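Capsid (Human calicivirus NLV/Boxer/2001/US, PDB 4RDL) forms the norovirus capsid, whose protruding domain, the part crystallised here, binds Lewis-type histo-blood group glycans. Local coordinates at residues A[35-40]-A[216-221]; A[44-49]-A[212-217]. All coordinates share one frame; numbering follows the deposited sequence.

Interaction 1 of 2, residues A[35-40]-A[216-221]; sequences GMMVSN and YFTSTF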
ATOM      1  N   GLY A  35     -14.848  -7.592  -1.902  1.00  9.95           N
ATOM      2  CA  GLY A  35     -15.605  -8.807  -2.121  1.00 10.53           C
ATOM      3  C   GLY A  35     -14.755  -9.965  -2.572  1.00  9.05           C
ATOM      4  O   GLY A  35     -13.532  -9.846  -2.743  1.00 10.00           O
ATOM      5  N   MET A  36     -15.413 -11.104  -2.738  1.00  9.64           N
ATOM      6  CA  MET A  36     -14.805 -12.231  -3.405  1.00  9.52           C
ATOM      7  C   MET A  36     -15.847 -12.906  -4.271  1.00  9.11           C
ATOM      8  O   MET A  36     -17.054 -12.764  -4.034  1.00 11.68           O
ATOM      9  CB  MET A  36     -14.132 -13.201  -2.421  1.00 14.67           C
ATOM     10  CG  MET A  36     -14.976 -13.672  -1.273  1.00 17.45           C
ATOM     11  SD  MET A  36     -14.061 -14.877  -0.261  1.00 13.90           S
ATOM     12  CE  MET A  36     -14.989 -14.715   1.252  1.00 15.40           C
ATOM     13  N   MET A  37     -15.379 -13.607  -5.298  1.00 10.32           N
ATOM     14  CA  MET A  37     -16.269 -14.219  -6.276  1.00 10.89           C
ATOM     15  C   MET A  37     -15.520 -15.301  -7.032  1.00 10.28           C
ATOM     16  O   MET A  37     -14.292 -15.259  -7.126  1.00 11.37           O
ATOM     17  CB  MET A  37     -16.763 -13.156  -7.268  1.00 14.69           C
ATOM     18  CG  MET A  37     -15.666 -12.653  -8.204  1.00 15.53           C
ATOM     19  SD  MET A  37     -16.182 -11.355  -9.341  1.00 18.80           S
ATOM     20  CE  MET A  37     -17.261 -12.271 -10.438  1.00 25.16           C
ATOM     21  N   VAL A  38     -16.255 -16.259  -7.591  1.00 10.81           N
ATOM     22  CA  VAL A  38     -15.682 -17.128  -8.601  1.00 11.31           C
ATOM     23  C   VAL A  38     -15.968 -16.492  -9.951  1.00 10.97           C
ATOM     24  O   VAL A  38     -16.856 -15.648 -10.073  1.00 12.30           O
ATOM     25  CB  VAL A  38     -16.240 -18.568  -8.532  1.00 11.54           C
ATOM     26  CG1 VAL A  38     -15.986 -19.148  -7.149  1.00 13.31           C
ATOM     27  CG2 VAL A  38     -17.724 -18.591  -8.857  1.00 12.62           C
ATOM     28  N   SER A  39     -15.211 -16.877 -10.967  1.00 12.68           N
ATOM     29  CA  SER A  39     -15.450 -16.351 -12.304  1.00 16.56           C
ATOM     30  C   SER A  39     -16.660 -17.019 -12.929  1.00 19.61           C
ATOM     31  O   SER A  39     -16.928 -18.192 -12.678  1.00 23.82           O
ATOM     32  CB  SER A  39     -14.234 -16.602 -13.191  1.00 20.15           C
ATOM     33  OG  SER A  39     -14.544 -16.273 -14.529  1.00 26.07           O
ATOM     34  N   ASN A  40     -17.382 -16.274 -13.762  1.00 22.65           N
ATOM     35  CA  ASN A  40     -18.402 -16.877 -14.619  1.00 27.94           C
ATOM     36  C   ASN A  40     -17.803 -17.669 -15.785  1.00 31.01           C
ATOM     37  O   ASN A  40     -18.376 -18.666 -16.226  1.00 35.41           O
ATOM     38  CB  ASN A  40     -19.379 -15.826 -15.140  1.00 30.21           C
ATOM     39  CG  ASN A  40     -20.412 -15.439 -14.109  1.00 28.24           C
ATOM     40  OD1 ASN A  40     -20.139 -15.434 -12.910  1.00 30.82           O
ATOM     41  ND2 ASN A  40     -21.619 -15.134 -14.568  1.00 27.47           N
ATOM     42  N   TYR A 216     -11.550 -15.329  -6.466  1.00  8.99           N
ATOM     43  CA  TYR A 216     -10.934 -14.026  -6.732  1.00  8.89           C
ATOM     44  C   TYR A 216     -11.368 -13.016  -5.692  1.00  8.97           C
ATOM     45  O   TYR A 216     -12.548 -12.927  -5.342  1.00 10.36           O
ATOM     46  CB  TYR A 216     -11.313 -13.530  -8.128  1.00  9.78           C
ATOM     47  CG  TYR A 216     -10.846 -14.470  -9.199  1.00 10.48           C
ATOM     48  CD1 TYR A 216      -9.522 -14.464  -9.613  1.00 12.73           C
ATOM     49  CD2 TYR A 216     -11.713 -15.402  -9.758  1.00 11.50           C
ATOM     50  CE1 TYR A 216      -9.078 -15.330 -10.577  1.00 14.36           C
ATOM     51  CE2 TYR A 216     -11.279 -16.273 -10.730  1.00 13.87           C
ATOM     52  CZ  TYR A 216      -9.958 -16.229 -11.138  1.00 15.10           C
ATOM     53  OH  TYR A 216      -9.505 -17.092 -12.109  1.00 19.62           O
ATOM     54  N   PHE A 217     -10.394 -12.279  -5.176  1.00  9.28           N
ATOM     55  CA  PHE A 217     -10.667 -11.150  -4.315  1.00  9.37           C
ATOM     56  C   PHE A 217     -10.774  -9.931  -5.203  1.00  9.83           C
ATOM     57  O   PHE A 217      -9.934  -9.726  -6.078  1.00 11.28           O
ATOM     58  CB  PHE A 217      -9.551 -11.031  -3.280  1.00  9.49           C
ATOM     59  CG  PHE A 217      -9.421 -12.262  -2.440  1.00  8.90           C
ATOM     60  CD1 PHE A 217     -10.197 -12.414  -1.300  1.00 10.85           C
ATOM     61  CD2 PHE A 217      -8.583 -13.296  -2.826  1.00 10.80           C
ATOM     62  CE1 PHE A 217     -10.121 -13.572  -0.551  1.00 12.69           C
ATOM     63  CE2 PHE A 217      -8.503 -14.459  -2.082  1.00 12.94           C
ATOM     64  CZ  PHE A 217      -9.263 -14.594  -0.941  1.00 13.44           C
ATOM     65  N   THR A 218     -11.815  -9.130  -4.985  1.00  9.15           N
ATOM     66  CA  THR A 218     -12.134  -8.023  -5.880  1.00  9.20           C
ATOM     67  C   THR A 218     -11.952  -6.676  -5.223  1.00  9.42           C
ATOM     68  O   THR A 218     -12.128  -6.521  -4.009  1.00 11.00           O
ATOM     69  CB  THR A 218     -13.604  -8.094  -6.360  1.00 12.83           C
ATOM     70  OG1 THR A 218     -14.484  -7.961  -5.237  1.00 15.81           O
ATOM     71  CG2 THR A 218     -13.879  -9.418  -7.077  1.00 16.31           C
ATOM     72  N   SER A 219     -11.606  -5.688  -6.054  1.00 10.09           N
ATOM     73  CA  SER A 219     -11.659  -4.286  -5.664  1.00  9.73           C
ATOM     74  C   SER A 219     -12.304  -3.474  -6.766  1.00  9.12           C
ATOM     75  O   SER A 219     -12.050  -3.700  -7.954  1.00 11.72           O
ATOM     76  CB  SER A 219     -10.251  -3.724  -5.422  1.00 11.80           C
ATOM     77  OG  SER A 219      -9.595  -4.410  -4.372  1.00 11.00           O
ATOM     78  N   THR A 220     -13.110  -2.499  -6.369  1.00  9.83           N
ATOM     79  CA  THR A 220     -13.588  -1.511  -7.322  1.00  9.83           C
ATOM     80  C   THR A 220     -12.451  -0.533  -7.606  1.00 10.93           C
ATOM     81  O   THR A 220     -11.841   0.016  -6.689  1.00 11.30           O
ATOM     82  CB  THR A 220     -14.823  -0.779  -6.794  1.00 11.99           C
ATOM     83  OG1 THR A 220     -15.889  -1.728  -6.640  1.00 13.91           O
ATOM     84  CG2 THR A 220     -15.256   0.293  -7.770  1.00 13.06           C
ATOM     85  N   PHE A 221     -12.155  -0.351  -8.885  1.00 10.73           N
ATOM     86  CA  PHE A 221     -10.978   0.392  -9.313  1.00 10.59           C
ATOM     87  C   PHE A 221     -11.262   0.881 -10.729  1.00 11.29           C
ATOM     88  O   PHE A 221     -12.012   0.240 -11.464  1.00 12.34           O
ATOM     89  CB  PHE A 221      -9.758  -0.539  -9.299  1.00 10.57           C
ATOM     90  CG  PHE A 221      -8.490   0.108  -9.786  1.00  8.82           C
ATOM     91  CD1 PHE A 221      -7.627   0.732  -8.899  1.00 10.86           C
ATOM     92  CD2 PHE A 221      -8.163   0.083 -11.128  1.00 10.52           C
ATOM     93  CE1 PHE A 221      -6.464   1.334  -9.353  1.00 11.55           C
ATOM     94  CE2 PHE A 221      -7.004   0.673 -11.590  1.00 11.67           C
ATOM     95  CZ  PHE A 221      -6.155   1.304 -10.700  1.00 12.39           C
TER
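Met36 and Phe217 run alongside each other in the same direction: Met36 CG sits between its backbone N and carbonyl carbon (chi1 52°), while Phe217 CG is anti to its carbonyl carbon (chi1 -59°). The extended methionine chain brings SD to 4.2 Å from Phe217 CE1, an oblique Met-aromatic contact that suits a polarisable sulfur next to a ring. On the other face of the sheet Met37 crosses Thr218 at about a right angle, its SD 3.8 Å from Thr218 CG2. Ser39 sets its CB 3.9 Å from Tyr216 CE2.

Between the two faces strands 35-38 and 213-220 pair antiparallel. Met37 and Tyr216 form a hydrogen-bonded pair, with Met37 N giving to Tyr216 O and Tyr216 N giving to Met37 O at 2.8 Å. Farther along, Thr218 N reaches Gly35 O at 2.9 Å from above the carbonyl plane. Between these bonds Met36 CA approaches Tyr216 O at 3.1 Å in a CA-H...O contact. The lack of a beta carbon suits Gly35, because the Thr218 hydroxyl, held by Asp34 OD1, lies on the side where one would sit. Strand 35-38 is thereby joined to the large antiparallel sheet. Three main-chain bonds hold the strands together, while a methionine packs on each face, Met36 by Phe217 and Met37 by Thr218.

Interaction 2 of 2, residues A[44-49]-A[212-217]; sequences QVPQFQ and EAIVYF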
ATOM      1  N   GLN A  44     -11.407 -19.046 -18.404  1.00 45.12           N
ATOM      2  CA  GLN A  44     -10.403 -17.985 -18.393  1.00 43.29           C
ATOM      3  C   GLN A  44      -9.411 -18.217 -17.259  1.00 39.95           C
ATOM      4  O   GLN A  44      -9.759 -18.152 -16.080  1.00 41.68           O
ATOM      5  CB  GLN A  44     -11.043 -16.596 -18.300  1.00 45.04           C
ATOM      6  CG  GLN A  44     -11.740 -16.300 -16.989  1.00 45.96           C
ATOM      7  CD  GLN A  44     -12.352 -14.917 -16.968  1.00 46.31           C
ATOM      8  OE1 GLN A  44     -12.089 -14.097 -17.849  1.00 47.07           O
ATOM      9  NE2 GLN A  44     -13.175 -14.648 -15.962  1.00 46.51           N
ATOM     10  N   VAL A  45      -8.171 -18.495 -17.645  1.00 34.96           N
ATOM     11  CA  VAL A  45      -7.137 -18.945 -16.734  1.00 29.69           C
ATOM     12  C   VAL A  45      -6.409 -17.756 -16.120  1.00 23.66           C
ATOM     13  O   VAL A  45      -5.904 -16.897 -16.838  1.00 26.63           O
ATOM     14  CB  VAL A  45      -6.121 -19.825 -17.492  1.00 26.63           C
ATOM     15  CG1 VAL A  45      -5.006 -20.304 -16.571  1.00 30.48           C
ATOM     16  CG2 VAL A  45      -6.834 -21.003 -18.155  1.00 29.34           C
ATOM     17  N   PRO A  46      -6.365 -17.686 -14.782  1.00 18.42           N
ATOM     18  CA  PRO A  46      -5.564 -16.616 -14.181  1.00 17.12           C
ATOM     19  C   PRO A  46      -4.074 -16.942 -14.229  1.00 16.25           C
ATOM     20  O   PRO A  46      -3.666 -18.067 -13.922  1.00 16.07           O
ATOM     21  CB  PRO A  46      -6.057 -16.588 -12.730  1.00 16.08           C
ATOM     22  CG  PRO A  46      -6.475 -17.988 -12.463  1.00 15.84           C
ATOM     23  CD  PRO A  46      -7.054 -18.500 -13.762  1.00 17.15           C
ATOM     24  N   GLN A  47      -3.273 -15.960 -14.625  1.00 15.15           N
ATOM     25  CA  GLN A  47      -1.825 -16.080 -14.551  1.00 15.18           C
ATOM     26  C   GLN A  47      -1.277 -14.723 -14.135  1.00 13.82           C
ATOM     27  O   GLN A  47      -0.363 -14.172 -14.759  1.00 13.97           O
ATOM     28  CB  GLN A  47      -1.217 -16.556 -15.876  1.00 16.95           C
ATOM     29  CG  GLN A  47       0.271 -16.874 -15.750  1.00 18.15           C
ATOM     30  CD  GLN A  47       0.874 -17.504 -16.989  1.00 21.07           C
ATOM     31  OE1 GLN A  47       0.207 -17.673 -18.009  1.00 22.22           O
ATOM     32  NE2 GLN A  47       2.153 -17.856 -16.900  1.00 21.20           N
ATOM     33  N   PHE A  48      -1.864 -14.182 -13.074  1.00 12.43           N
ATOM     34  CA  PHE A  48      -1.433 -12.902 -12.540  1.00 10.79           C
ATOM     35  C   PHE A  48       0.031 -13.008 -12.132  1.00 10.60           C
ATOM     36  O   PHE A  48       0.501 -14.089 -11.759  1.00 11.80           O
ATOM     37  CB  PHE A  48      -2.299 -12.501 -11.346  1.00 11.28           C
ATOM     38  CG  PHE A  48      -3.773 -12.555 -11.630  1.00 11.31           C
ATOM     39  CD1 PHE A  48      -4.260 -12.206 -12.880  1.00 11.93           C
ATOM     40  CD2 PHE A  48      -4.665 -12.978 -10.656  1.00 11.51           C
ATOM     41  CE1 PHE A  48      -5.624 -12.271 -13.152  1.00 12.59           C
ATOM     42  CE2 PHE A  48      -6.019 -13.035 -10.917  1.00 11.38           C
ATOM     43  CZ  PHE A  48      -6.501 -12.696 -12.170  1.00 11.79           C
ATOM     44  N   GLN A  49       0.759 -11.898 -12.223  1.00 10.76           N
ATOM     45  CA  GLN A  49       2.160 -11.894 -11.834  1.00 10.30           C
ATOM     46  C   GLN A  49       2.363 -11.229 -10.479  1.00 10.51           C
ATOM     47  O   GLN A  49       3.393 -11.430  -9.830  1.00 11.19           O
ATOM     48  CB  GLN A  49       3.011 -11.230 -12.913  1.00 10.75           C
ATOM     49  CG  GLN A  49       2.981 -12.006 -14.214  1.00 11.78           C
ATOM     50  CD  GLN A  49       3.428 -13.440 -14.017  1.00 13.45           C
ATOM     51  OE1 GLN A  49       4.525 -13.691 -13.516  1.00 14.45           O
ATOM     52  NE2 GLN A  49       2.574 -14.392 -14.391  1.00 14.11           N
ATOM     53  N   GLU A 212     -14.734 -27.670  -7.420  1.00 16.21           N
ATOM     54  CA  GLU A 212     -14.076 -26.463  -6.936  1.00 14.54           C
ATOM     55  C   GLU A 212     -13.833 -25.417  -8.016  1.00 13.31           C
ATOM     56  O   GLU A 212     -13.614 -25.729  -9.191  1.00 16.60           O
ATOM     57  CB  GLU A 212     -12.774 -26.805  -6.210  1.00 14.26           C
ATOM     58  CG  GLU A 212     -13.022 -27.667  -4.972  1.00 15.01           C
ATOM     59  CD  GLU A 212     -11.759 -28.137  -4.283  1.00 14.05           C
ATOM     60  OE1 GLU A 212     -10.699 -27.493  -4.430  1.00 16.09           O
ATOM     61  OE2 GLU A 212     -11.839 -29.168  -3.579  1.00 14.80           O
ATOM     62  N   ALA A 213     -13.883 -24.166  -7.582  1.00 12.12           N
ATOM     63  CA  ALA A 213     -13.636 -23.020  -8.451  1.00 11.80           C
ATOM     64  C   ALA A 213     -12.668 -22.072  -7.762  1.00 10.52           C
ATOM     65  O   ALA A 213     -12.732 -21.875  -6.550  1.00 11.55           O
ATOM     66  CB  ALA A 213     -14.947 -22.304  -8.767  1.00 12.96           C
ATOM     67  N   ILE A 214     -11.776 -21.476  -8.546  1.00 11.45           N
ATOM     68  CA  ILE A 214     -10.830 -20.500  -8.026  1.00 10.40           C
ATOM     69  C   ILE A 214     -11.567 -19.277  -7.486  1.00  9.54           C
ATOM     70  O   ILE A 214     -12.522 -18.776  -8.107  1.00 11.48           O
ATOM     71  CB  ILE A 214      -9.836 -20.078  -9.123  1.00 10.61           C
ATOM     72  CG1 ILE A 214      -9.008 -21.292  -9.578  1.00 14.08           C
ATOM     73  CG2 ILE A 214      -8.939 -18.946  -8.649  1.00 12.03           C
ATOM     74  CD1 ILE A 214      -8.202 -21.056 -10.831  1.00 15.50           C
ATOM     75  N   VAL A 215     -11.128 -18.809  -6.320  1.00  9.52           N
ATOM     76  CA  VAL A 215     -11.680 -17.611  -5.701  1.00  9.53           C
ATOM     77  C   VAL A 215     -10.855 -16.381  -6.052  1.00  9.94           C
ATOM     78  O   VAL A 215      -9.627 -16.391  -5.957  1.00 10.61           O
ATOM     79  CB  VAL A 215     -11.712 -17.775  -4.166  1.00 10.72           C
ATOM     80  CG1 VAL A 215     -12.164 -16.484  -3.490  1.00 12.07           C
ATOM     81  CG2 VAL A 215     -12.626 -18.960  -3.773  1.00 12.43           C
ATOM     82  N   TYR A 216     -11.550 -15.329  -6.466  1.00  8.99           N
ATOM     83  CA  TYR A 216     -10.934 -14.026  -6.732  1.00  8.89           C
ATOM     84  C   TYR A 216     -11.368 -13.016  -5.692  1.00  8.97           C
ATOM     85  O   TYR A 216     -12.548 -12.927  -5.342  1.00 10.36           O
ATOM     86  CB  TYR A 216     -11.313 -13.530  -8.128  1.00  9.78           C
ATOM     87  CG  TYR A 216     -10.846 -14.470  -9.199  1.00 10.48           C
ATOM     88  CD1 TYR A 216      -9.522 -14.464  -9.613  1.00 12.73           C
ATOM     89  CD2 TYR A 216     -11.713 -15.402  -9.758  1.00 11.50           C
ATOM     90  CE1 TYR A 216      -9.078 -15.330 -10.577  1.00 14.36           C
ATOM     91  CE2 TYR A 216     -11.279 -16.273 -10.730  1.00 13.87           C
ATOM     92  CZ  TYR A 216      -9.958 -16.229 -11.138  1.00 15.10           C
ATOM     93  OH  TYR A 216      -9.505 -17.092 -12.109  1.00 19.62           O
ATOM     94  N   PHE A 217     -10.394 -12.279  -5.176  1.00  9.28           N
ATOM     95  CA  PHE A 217     -10.667 -11.150  -4.315  1.00  9.37           C
ATOM     96  C   PHE A 217     -10.774  -9.931  -5.203  1.00  9.83           C
ATOM     97  O   PHE A 217      -9.934  -9.726  -6.078  1.00 11.28           O
ATOM     98  CB  PHE A 217      -9.551 -11.031  -3.280  1.00  9.49           C
ATOM     99  CG  PHE A 217      -9.421 -12.262  -2.440  1.00  8.90           C
ATOM    100  CD1 PHE A 217     -10.197 -12.414  -1.300  1.00 10.85           C
ATOM    101  CD2 PHE A 217      -8.583 -13.296  -2.826  1.00 10.80           C
ATOM    102  CE1 PHE A 217     -10.121 -13.572  -0.551  1.00 12.69           C
ATOM    103  CE2 PHE A 217      -8.503 -14.459  -2.082  1.00 12.94           C
ATOM    104  CZ  PHE A 217      -9.263 -14.594  -0.941  1.00 13.44           C
TER
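Pro46 lays its ring across the outer end of Tyr216 at about a right angle, with CG in close van der Waals packing 3.2 Å from the phenol OH, itself hydrogen-bonded elsewhere in the structure, and CB 3.9 Å from CE1, near the plane of the aromatic ring. Phe48 comes to the same edge: its CE2 is 3.8 Å from Tyr216 CE1, and the two side chains also cross at about a right angle. Ile214 meets Pro46 tip to tip, CD1 to CG at 3.9 Å. Its other branch serves the tyrosine, with CG2 3.8 Å above one face of that ring, toward the rim.

The segment 44-49 has no regular secondary structure and packs mainly through side chains on strand 213-220, with no hydrogen bond crossing between them. In the norovirus protruding domain this joins a loop of the N-terminal part of the P1 subdomain to a strand from its C-terminal part. Proline suits the place: its ring restricts phi (-77°) and offers a compact apolar surface.

Behind this shell Pro46 CB lies 3.9 Å over one face of Phe48, near the rim, tying the two loop residues together. The Phe48 ring also meets Trp186 and makes a cation-pi contact with Arg28. Farther out the loop is braced by Gln49 NE2, which donates to Gln47 O at 3.0 Å from above the carbonyl plane, and by Arg52 NH1, bonded to Phe48 O.

Interactions 1 and 2 have centres 10 Å apart and share Tyr216, whose backbone pairs with 35-38 and whose ring is touched from both early segments, by Ser39 and by Pro46 and Phe48 of the loop. Along the chain 35-40 comes first, then 44-49, and both find their partners on strand 213-220 more than 160 residues later. Ser39 OG and Gln44 NE2, 2.6 Å apart and probably hydrogen-bonded, connect the two early segments directly. The intervening sequence holds most of the residues of the glycan pockets, including Asp114, Trp174 and Thr129. This matches the norovirus arrangement in which the receptor-binding P2 subdomain is inserted into P1, so both contacts join the P1 pieces that flank the insertion.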